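Local coordinates for magnesium and cobalt efflux protein CorC (Neisseria meningitidis, PDB 2PLI) that probably takes part in magnesium and cobalt ion transport, the piece here being its transporter-associated domain, at residues Phe72-Ala77 / His83-Thr88. Residues are numbered along the deposited sequence; the frame is centred on the assembly and turned at random.
Sequences FTVARA and HTLMAT
Phe72, Leu85 and Ala87 form the tightly packed side of this contact. CD1 and CE1 of the Phe72 ring meet the methyl of Ala87 obliquely, with Phe72 CD1 3.8 Å from Ala87 CB. The same CD1 meets Leu85 CD1 at 4.1 Å. The other branch of the leucine, CD2, reaches Val74 and lies 4.2 Å from Val74 CG2. All four residues are buried. Helix 47-55 covers this face: Ile47 touches both Phe72 and Leu85, and Val51 touches Leu85.

Between Thr73 and Met86, a selenomethionine, two nearly straight backbone bonds tie the strands together. Thr73 N donates to Met86 O at 2.8 Å, and Met86 N donates back to Thr73 O. The strands form an antiparallel beta hairpin whose second strand, 82-89, is the middle one of the domain's sheet. Strand 19-23 flanks it beyond 82-89, and strand 64-67 beyond 70-77. A classic beta bulge interrupts the pairing where Ala75 and Arg76 both face Thr84. Their two N-H groups reach Thr84 O from the same face of its carbonyl plane. Just beyond, His83 N and Thr84 N share Arg76 O.

The other face is looser and partly solvent-exposed. A water bridges Thr73 OG1 and Met86 O, donating to the carbonyl. Met86 points to this face, but its bent chain leads SE away from the neighbouring strand. At the hairpin's loop end, the Arg76 guanidinium lies flat on the His83 ring, centres 3.8 Å apart and planes at 9°. With CG anti to the backbone N (chi1 -176°), the extended arginine reaches the imidazole. Arg76 NH1 sits over the ring near its rim, 3.4 Å from His83 CG. His83 and Asp78 are zinc ligands of a site empty on this chain; here His83 NE2 bonds weakly to Asp78.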
# COMPACT_ATOMS: atom_id res chain seq x y z
N PHE A 72 -11.90 2.14 -16.44
CA PHE A 72 -10.89 1.09 -16.41
C PHE A 72 -10.86 0.48 -17.78
O PHE A 72 -11.91 0.05 -18.27
CB PHE A 72 -11.26 0.01 -15.42
CG PHE A 72 -11.26 0.46 -14.02
CD1 PHE A 72 -10.10 0.51 -13.29
CD2 PHE A 72 -12.43 0.95 -13.45
CE1 PHE A 72 -10.10 0.99 -11.98
CE2 PHE A 72 -12.46 1.40 -12.16
CZ PHE A 72 -11.29 1.45 -11.40
N THR A 73 -9.68 0.40 -18.38
CA THR A 73 -9.52 -0.30 -19.64
C THR A 73 -8.66 -1.51 -19.40
O THR A 73 -7.65 -1.43 -18.73
CB THR A 73 -8.87 0.60 -20.73
OG1 THR A 73 -9.63 1.81 -20.87
CG2 THR A 73 -8.83 -0.12 -22.08
N VAL A 74 -9.01 -2.63 -19.97
CA VAL A 74 -8.19 -3.84 -19.82
C VAL A 74 -6.87 -3.72 -20.56
O VAL A 74 -6.87 -3.52 -21.77
CB VAL A 74 -8.98 -5.09 -20.30
CG1 VAL A 74 -8.12 -6.33 -20.17
CG2 VAL A 74 -10.32 -5.22 -19.50
N ALA A 75 -5.74 -3.84 -19.84
CA ALA A 75 -4.38 -3.78 -20.42
C ALA A 75 -3.70 -5.12 -20.67
O ALA A 75 -2.90 -5.28 -21.59
CB ALA A 75 -3.50 -2.93 -19.53
N ARG A 76 -3.95 -6.08 -19.77
CA ARG A 76 -3.45 -7.44 -19.98
C ARG A 76 -4.48 -8.40 -19.48
O ARG A 76 -4.91 -8.34 -18.34
CB ARG A 76 -2.11 -7.68 -19.27
CG ARG A 76 -1.53 -9.06 -19.56
CD ARG A 76 -0.25 -9.32 -18.78
NE ARG A 76 0.02 -10.76 -18.71
CZ ARG A 76 0.24 -11.44 -17.58
NH1 ARG A 76 0.27 -10.82 -16.39
NH2 ARG A 76 0.48 -12.73 -17.65
N ALA A 77 -4.86 -9.34 -20.35
CA ALA A 77 -5.79 -10.39 -19.97
C ALA A 77 -5.58 -11.57 -20.90
O ALA A 77 -5.10 -11.41 -22.01
CB ALA A 77 -7.28 -9.88 -20.08
N HIS A 83 -5.40 -9.57 -15.75
CA HIS A 83 -4.19 -9.27 -15.03
C HIS A 83 -3.93 -7.78 -14.71
O HIS A 83 -3.43 -7.46 -13.63
CB HIS A 83 -3.02 -9.86 -15.78
CG HIS A 83 -2.99 -11.36 -15.77
ND1 HIS A 83 -2.70 -12.06 -14.62
CD2 HIS A 83 -3.13 -12.28 -16.75
CE1 HIS A 83 -2.69 -13.36 -14.89
NE2 HIS A 83 -2.94 -13.50 -16.17
N THR A 84 -4.18 -6.89 -15.65
CA THR A 84 -3.83 -5.48 -15.51
C THR A 84 -4.87 -4.59 -16.14
O THR A 84 -5.41 -4.89 -17.21
CB THR A 84 -2.47 -5.20 -16.21
OG1 THR A 84 -1.55 -6.26 -15.81
CG2 THR A 84 -1.93 -3.85 -15.81
N LEU A 85 -5.08 -3.47 -15.47
CA LEU A 85 -6.02 -2.42 -15.92
C LEU A 85 -5.26 -1.10 -16.05
O LEU A 85 -4.28 -0.88 -15.37
CB LEU A 85 -7.11 -2.24 -14.88
CG LEU A 85 -7.99 -3.47 -14.60
CD1 LEU A 85 -8.71 -3.32 -13.33
CD2 LEU A 85 -8.95 -3.68 -15.81
N MSE A 86 -5.74 -0.23 -16.93
CA MSE A 86 -5.33 1.19 -16.98
C MSE A 86 -6.54 2.01 -16.62
O MSE A 86 -7.61 1.86 -17.24
CB MSE A 86 -4.85 1.55 -18.38
CG MSE A 86 -4.28 2.95 -18.51
SE MSE A 86 -2.56 3.10 -17.58
CE MSE A 86 -1.33 2.51 -18.93
N ALA A 87 -6.37 2.89 -15.64
CA ALA A 87 -7.49 3.70 -15.14
C ALA A 87 -7.23 5.16 -15.36
O ALA A 87 -6.07 5.63 -15.29
CB ALA A 87 -7.72 3.46 -13.70
N THR A 88 -8.32 5.90 -15.63
CA THR A 88 -8.27 7.36 -15.66
C THR A 88 -9.58 7.83 -15.07
O THR A 88 -10.56 7.07 -14.99
CB THR A 88 -8.10 7.90 -17.08
OG1 THR A 88 -9.14 7.41 -17.91
CG2 THR A 88 -6.77 7.50 -17.64
O HOH W 1 -8.84 3.83 -19.03